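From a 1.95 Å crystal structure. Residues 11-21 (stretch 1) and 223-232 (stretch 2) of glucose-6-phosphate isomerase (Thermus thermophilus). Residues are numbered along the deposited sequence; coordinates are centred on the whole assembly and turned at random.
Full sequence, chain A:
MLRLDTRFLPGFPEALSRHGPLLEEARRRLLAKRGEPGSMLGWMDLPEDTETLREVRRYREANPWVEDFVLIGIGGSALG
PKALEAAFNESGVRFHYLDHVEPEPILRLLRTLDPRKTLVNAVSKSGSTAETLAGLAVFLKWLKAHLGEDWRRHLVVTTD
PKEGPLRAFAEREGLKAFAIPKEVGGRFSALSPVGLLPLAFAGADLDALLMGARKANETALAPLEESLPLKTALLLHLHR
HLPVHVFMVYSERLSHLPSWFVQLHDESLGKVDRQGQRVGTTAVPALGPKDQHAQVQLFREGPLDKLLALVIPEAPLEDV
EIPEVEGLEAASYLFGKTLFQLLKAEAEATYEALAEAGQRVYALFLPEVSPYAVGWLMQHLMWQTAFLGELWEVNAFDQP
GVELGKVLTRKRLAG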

ATOM      1  N   GLY A  11     -17.384  17.983 -20.964  1.00 39.93           N
ATOM      2  CA  GLY A  11     -18.566  17.348 -21.521  1.00 40.25           C
ATOM      3  C   GLY A  11     -19.411  16.541 -20.542  1.00 39.75           C
ATOM      4  O   GLY A  11     -20.371  15.888 -20.953  1.00 40.38           O
ATOM      5  N   PHE A  12     -19.082  16.595 -19.253  1.00 38.20           N
ATOM      6  CA  PHE A  12     -19.823  15.824 -18.260  1.00 36.48           C
ATOM      7  C   PHE A  12     -21.288  16.216 -18.046  1.00 36.31           C
ATOM      8  O   PHE A  12     -22.150  15.349 -17.933  1.00 35.36           O
ATOM      9  CB  PHE A  12     -19.103  15.840 -16.909  1.00 35.12           C
ATOM     10  CG  PHE A  12     -19.734  14.936 -15.888  1.00 31.63           C
ATOM     11  CD1 PHE A  12     -19.768  13.556 -16.088  1.00 32.31           C
ATOM     12  CD2 PHE A  12     -20.339  15.463 -14.757  1.00 31.24           C
ATOM     13  CE1 PHE A  12     -20.404  12.711 -15.170  1.00 31.41           C
ATOM     14  CE2 PHE A  12     -20.978  14.629 -13.832  1.00 31.88           C
ATOM     15  CZ  PHE A  12     -21.009  13.250 -14.040  1.00 29.85           C
ATOM     16  N   PRO A  13     -21.588  17.521 -17.966  1.00 37.46           N
ATOM     17  CA  PRO A  13     -22.985  17.927 -17.763  1.00 37.71           C
ATOM     18  C   PRO A  13     -23.901  17.377 -18.860  1.00 37.74           C
ATOM     19  O   PRO A  13     -25.042  17.007 -18.595  1.00 37.59           O
ATOM     20  CB  PRO A  13     -22.897  19.452 -17.768  1.00 37.97           C
ATOM     21  CG  PRO A  13     -21.538  19.702 -17.170  1.00 38.11           C
ATOM     22  CD  PRO A  13     -20.689  18.687 -17.909  1.00 37.00           C
ATOM     23  N   GLU A  14     -23.394  17.315 -20.088  1.00 37.46           N
ATOM     24  CA  GLU A  14     -24.192  16.802 -21.195  1.00 37.95           C
ATOM     25  C   GLU A  14     -24.319  15.282 -21.111  1.00 37.06           C
ATOM     26  O   GLU A  14     -25.358  14.705 -21.433  1.00 35.66           O
ATOM     27  CB  GLU A  14     -23.558  17.210 -22.531  1.00 41.29           C
ATOM     28  CG  GLU A  14     -24.269  16.720 -23.788  1.00 45.75           C
ATOM     29  CD  GLU A  14     -24.070  15.238 -24.049  1.00 50.10           C
ATOM     30  OE1 GLU A  14     -23.021  14.702 -23.628  1.00 52.09           O
ATOM     31  OE2 GLU A  14     -24.949  14.613 -24.686  1.00 52.75           O
ATOM     32  N   ALA A  15     -23.249  14.640 -20.670  1.00 34.43           N
ATOM     33  CA  ALA A  15     -23.233  13.196 -20.560  1.00 34.24           C
ATOM     34  C   ALA A  15     -24.164  12.725 -19.450  1.00 32.70           C
ATOM     35  O   ALA A  15     -24.834  11.701 -19.578  1.00 32.48           O
ATOM     36  CB  ALA A  15     -21.818  12.718 -20.306  1.00 35.11           C
ATOM     37  N   LEU A  16     -24.202  13.482 -18.362  1.00 32.02           N
ATOM     38  CA  LEU A  16     -25.063  13.154 -17.237  1.00 32.93           C
ATOM     39  C   LEU A  16     -26.508  13.216 -17.728  1.00 34.44           C
ATOM     40  O   LEU A  16     -27.290  12.282 -17.544  1.00 32.83           O
ATOM     41  CB  LEU A  16     -24.847  14.165 -16.121  1.00 32.02           C
ATOM     42  CG  LEU A  16     -25.701  13.948 -14.874  1.00 32.76           C
ATOM     43  CD1 LEU A  16     -25.405  12.584 -14.279  1.00 30.70           C
ATOM     44  CD2 LEU A  16     -25.409  15.048 -13.876  1.00 32.77           C
ATOM     45  N   SER A  17     -26.841  14.322 -18.379  1.00 35.31           N
ATOM     46  CA  SER A  17     -28.176  14.518 -18.921  1.00 37.70           C
ATOM     47  C   SER A  17     -28.542  13.383 -19.883  1.00 37.67           C
ATOM     48  O   SER A  17     -29.591  12.754 -19.740  1.00 37.25           O
ATOM     49  CB  SER A  17     -28.245  15.863 -19.650  1.00 38.55           C
ATOM     50  OG  SER A  17     -29.580  16.191 -19.987  1.00 42.62           O
ATOM     51  N   ARG A  18     -27.667  13.106 -20.847  1.00 37.18           N
ATOM     52  CA  ARG A  18     -27.922  12.058 -21.831  1.00 37.46           C
ATOM     53  C   ARG A  18     -28.066  10.659 -21.236  1.00 36.32           C
ATOM     54  O   ARG A  18     -28.831   9.839 -21.748  1.00 34.78           O
ATOM     55  CB  ARG A  18     -26.817  12.043 -22.891  1.00 41.16           C
ATOM     56  CG  ARG A  18     -27.155  11.187 -24.097  1.00 45.68           C
ATOM     57  CD  ARG A  18     -26.154  11.361 -25.241  1.00 51.32           C
ATOM     58  NE  ARG A  18     -24.979  10.497 -25.117  1.00 55.31           N
ATOM     59  CZ  ARG A  18     -23.772  10.902 -24.726  1.00 57.16           C
ATOM     60  NH1 ARG A  18     -23.557  12.173 -24.411  1.00 58.53           N
ATOM     61  NH2 ARG A  18     -22.772  10.032 -24.658  1.00 58.01           N
ATOM     62  N   HIS A  19     -27.329  10.382 -20.164  1.00 33.54           N
ATOM     63  CA  HIS A  19     -27.398   9.075 -19.528  1.00 32.39           C
ATOM     64  C   HIS A  19     -28.339   9.061 -18.326  1.00 30.78           C
ATOM     65  O   HIS A  19     -28.394   8.082 -17.583  1.00 31.84           O
ATOM     66  CB  HIS A  19     -25.995   8.615 -19.109  1.00 32.30           C
ATOM     67  CG  HIS A  19     -25.065   8.399 -20.263  1.00 33.23           C
ATOM     68  ND1 HIS A  19     -24.368   9.426 -20.862  1.00 33.17           N
ATOM     69  CD2 HIS A  19     -24.761   7.280 -20.963  1.00 34.50           C
ATOM     70  CE1 HIS A  19     -23.676   8.951 -21.881  1.00 32.28           C
ATOM     71  NE2 HIS A  19     -23.897   7.651 -21.964  1.00 35.08           N
ATOM     72  N   GLY A  20     -29.088  10.146 -18.153  1.00 30.49           N
ATOM     73  CA  GLY A  20     -30.018  10.246 -17.039  1.00 31.28           C
ATOM     74  C   GLY A  20     -30.903   9.022 -16.857  1.00 31.49           C
ATOM     75  O   GLY A  20     -30.925   8.432 -15.774  1.00 33.22           O
ATOM     76  N   PRO A  21     -31.651   8.619 -17.895  1.00 31.79           N
ATOM     77  CA  PRO A  21     -32.542   7.452 -17.834  1.00 31.36           C
ATOM     78  C   PRO A  21     -31.823   6.159 -17.452  1.00 31.60           C
ATOM     79  O   PRO A  21     -32.350   5.347 -16.686  1.00 30.54           O
ATOM     80  CB  PRO A  21     -33.124   7.396 -19.242  1.00 32.53           C
ATOM     81  CG  PRO A  21     -33.211   8.853 -19.605  1.00 31.93           C
ATOM     82  CD  PRO A  21     -31.863   9.368 -19.149  1.00 30.10           C
ATOM     83  N   PRO A 223     -32.252  13.710  -6.182  1.00 26.44           N
ATOM     84  CA  PRO A 223     -32.483  13.939  -7.610  1.00 27.62           C
ATOM     85  C   PRO A 223     -31.121  13.766  -8.284  1.00 28.56           C
ATOM     86  O   PRO A 223     -30.090  14.060  -7.670  1.00 26.93           O
ATOM     87  CB  PRO A 223     -32.959  15.389  -7.654  1.00 27.70           C
ATOM     88  CG  PRO A 223     -33.666  15.552  -6.365  1.00 28.31           C
ATOM     89  CD  PRO A 223     -32.744  14.849  -5.387  1.00 27.26           C
ATOM     90  N   LEU A 224     -31.125  13.299  -9.529  1.00 29.36           N
ATOM     91  CA  LEU A 224     -29.892  13.056 -10.277  1.00 31.15           C
ATOM     92  C   LEU A 224     -28.807  14.120 -10.093  1.00 32.51           C
ATOM     93  O   LEU A 224     -27.657  13.794  -9.796  1.00 29.81           O
ATOM     94  CB  LEU A 224     -30.204  12.903 -11.769  1.00 31.45           C
ATOM     95  CG  LEU A 224     -29.010  12.541 -12.663  1.00 31.33           C
ATOM     96  CD1 LEU A 224     -28.451  11.181 -12.263  1.00 32.39           C
ATOM     97  CD2 LEU A 224     -29.449  12.522 -14.116  1.00 32.69           C
ATOM     98  N   GLU A 225     -29.179  15.384 -10.271  1.00 33.55           N
ATOM     99  CA  GLU A 225     -28.242  16.494 -10.136  1.00 36.60           C
ATOM    100  C   GLU A 225     -27.553  16.574  -8.779  1.00 36.71           C
ATOM    101  O   GLU A 225     -26.465  17.138  -8.668  1.00 38.06           O
ATOM    102  CB  GLU A 225     -28.954  17.825 -10.403  1.00 39.46           C
ATOM    103  CG  GLU A 225     -28.595  18.478 -11.729  1.00 44.64           C
ATOM    104  CD  GLU A 225     -27.095  18.707 -11.893  1.00 45.62           C
ATOM    105  OE1 GLU A 225     -26.464  19.291 -10.987  1.00 47.58           O
ATOM    106  OE2 GLU A 225     -26.549  18.304 -12.939  1.00 48.84           O
ATOM    107  N   GLU A 226     -28.181  16.020  -7.748  1.00 34.59           N
ATOM    108  CA  GLU A 226     -27.610  16.063  -6.406  1.00 34.56           C
ATOM    109  C   GLU A 226     -27.109  14.692  -5.950  1.00 31.23           C
ATOM    110  O   GLU A 226     -26.556  14.555  -4.855  1.00 31.16           O
ATOM    111  CB  GLU A 226     -28.660  16.583  -5.423  1.00 37.79           C
ATOM    112  CG  GLU A 226     -29.225  17.950  -5.786  1.00 44.16           C
ATOM    113  CD  GLU A 226     -30.640  18.150  -5.272  1.00 48.59           C
ATOM    114  OE1 GLU A 226     -30.879  17.929  -4.062  1.00 49.85           O
ATOM    115  OE2 GLU A 226     -31.516  18.528  -6.081  1.00 51.24           O
ATOM    116  N   SER A 227     -27.294  13.682  -6.795  1.00 28.01           N
ATOM    117  CA  SER A 227     -26.875  12.325  -6.456  1.00 26.75           C
ATOM    118  C   SER A 227     -25.421  12.071  -6.838  1.00 24.53           C
ATOM    119  O   SER A 227     -25.129  11.504  -7.889  1.00 25.39           O
ATOM    120  CB  SER A 227     -27.781  11.306  -7.153  1.00 26.09           C
ATOM    121  OG  SER A 227     -27.532   9.999  -6.671  1.00 25.07           O
ATOM    122  N   LEU A 228     -24.512  12.494  -5.973  1.00 25.83           N
ATOM    123  CA  LEU A 228     -23.087  12.320  -6.222  1.00 26.97           C
ATOM    124  C   LEU A 228     -22.703  10.877  -6.570  1.00 25.47           C
ATOM    125  O   LEU A 228     -21.946  10.652  -7.504  1.00 25.64           O
ATOM    126  CB  LEU A 228     -22.280  12.822  -5.013  1.00 29.71           C
ATOM    127  CG  LEU A 228     -22.604  14.263  -4.586  1.00 32.54           C
ATOM    128  CD1 LEU A 228     -21.792  14.660  -3.358  1.00 33.45           C
ATOM    129  CD2 LEU A 228     -22.314  15.208  -5.742  1.00 33.91           C
ATOM    130  N   PRO A 229     -23.226   9.881  -5.830  1.00 24.90           N
ATOM    131  CA  PRO A 229     -22.879   8.487  -6.134  1.00 25.37           C
ATOM    132  C   PRO A 229     -23.257   8.045  -7.553  1.00 25.32           C
ATOM    133  O   PRO A 229     -22.552   7.243  -8.156  1.00 26.02           O
ATOM    134  CB  PRO A 229     -23.625   7.698  -5.058  1.00 25.47           C
ATOM    135  CG  PRO A 229     -23.686   8.658  -3.918  1.00 26.79           C
ATOM    136  CD  PRO A 229     -24.042   9.956  -4.606  1.00 25.34           C
ATOM    137  N   LEU A 230     -24.365   8.558  -8.084  1.00 25.00           N
ATOM    138  CA  LEU A 230     -24.769   8.203  -9.451  1.00 25.27           C
ATOM    139  C   LEU A 230     -23.871   8.934 -10.452  1.00 24.18           C
ATOM    140  O   LEU A 230     -23.619   8.438 -11.545  1.00 25.04           O
ATOM    141  CB  LEU A 230     -26.232   8.579  -9.715  1.00 24.80           C
ATOM    142  CG  LEU A 230     -27.296   7.599  -9.224  1.00 25.26           C
ATOM    143  CD1 LEU A 230     -28.670   8.186  -9.483  1.00 25.51           C
ATOM    144  CD2 LEU A 230     -27.141   6.256  -9.936  1.00 22.69           C
ATOM    145  N   LYS A 231     -23.393  10.115 -10.068  1.00 24.76           N
ATOM    146  CA  LYS A 231     -22.516  10.891 -10.937  1.00 24.56           C
ATOM    147  C   LYS A 231     -21.153  10.231 -11.111  1.00 25.85           C
ATOM    148  O   LYS A 231     -20.656  10.112 -12.238  1.00 25.48           O
ATOM    149  CB  LYS A 231     -22.318  12.302 -10.386  1.00 25.90           C
ATOM    150  CG  LYS A 231     -23.537  13.191 -10.496  1.00 26.75           C
ATOM    151  CD  LYS A 231     -23.176  14.619 -10.126  1.00 28.67           C
ATOM    152  CE  LYS A 231     -24.380  15.533 -10.185  1.00 29.30           C
ATOM    153  NZ  LYS A 231     -23.976  16.945  -9.975  1.00 27.27           N
ATOM    154  N   THR A 232     -20.538   9.812 -10.003  1.00 24.45           N
ATOM    155  CA  THR A 232     -19.226   9.170 -10.093  1.00 23.93           C
ATOM    156  C   THR A 232     -19.370   7.777 -10.695  1.00 22.40           C
ATOM    157  O   THR A 232     -18.454   7.280 -11.350  1.00 23.39           O
ATOM    158  CB  THR A 232     -18.508   9.102  -8.713  1.00 22.97           C
ATOM    159  OG1 THR A 232     -19.321   8.397  -7.765  1.00 23.21           O
ATOM    160  CG2 THR A 232     -18.231  10.516  -8.198  1.00 22.83           C
TER
HETATM  161  O   HOH W   1     -26.202  18.049 -16.149  1.00 44.25           O

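The contact between the two stretches is mainly apolar. No direct hydrogen bond crosses it, and the two sides together bury 294 Å². Leu-16 lies at its centre. Its CA-to-CB bond points toward stretch 2, as does that of Leu-224 toward stretch 1. The two side chains meet with CD1 of Leu-16 3.9 Å from CD1 of Leu-224, an ordinary van der Waals distance. Both leucines have chi1 t and chi2 p.

Leu-16 also packs on the side chains of charged residues. Its CD2 lies 3.9 Å from CE of Lys-231, so the aliphatic part of the lysine serves as packing surface. The same CD2 is 3.6 Å from OE2 of Glu-225. This is a contact between a methyl group and a carboxylate oxygen, with no polar bond between them.

One turn earlier in the helix, Phe-12 reaches Lys-231 from another position. Its CZ is 3.6 Å from the backbone O of Lys-231 and 4.0 Å from CB of the same residue. The carbonyl approaches the ring obliquely. Phe-12 is buried, and its CA-to-CB bond points toward stretch 2.

Gly-20 brings the backbone close to Leu-224. CA of Gly-20 is 3.7 Å from CD2 of Leu-224. The leucine methyl packs against the main chain here. An ideal CB on Gly-20 would lie 3.6 Å from CD2 of Leu-224, but only 3.0 Å from CD of Pro-21, so the crowding would come from its own stretch.

Polar links within stretch 2 join Lys-231 to Glu-225. The side chain of Lys-231 is extended beyond chi1, with chi2 to chi4 all t. Its NZ donates a hydrogen bond to the backbone O of Glu-225 at 2.8 Å. NZ of Lys-231 also forms a salt bridge with OE1 of Glu-225, at a longer 3.6 Å. The ammonium group is thus paired within its own stretch, while CE faces Leu-16.

One water links the stretches indirectly. Water 1 donates to O of Pro-13 at 2.9 Å and to OE2 of Glu-225 at 3.2 Å. OE2 of Glu-225 therefore meets both this water and the Leu-16 methyl.

Within stretch 1, the polar side-chain bonds lie apart from the contact. NH1 of Arg-18 forms a salt bridge with Glu-14, 2.7 Å from OE1 of Glu-14 and 2.8 Å from OE2 of Glu-14. ND1 of His-19 donates to O of Ala-15 at 2.7 Å, and the backbone N of His-19 reaches that same O of Ala-15 at 2.9 Å. None of these four residues touches stretch 2.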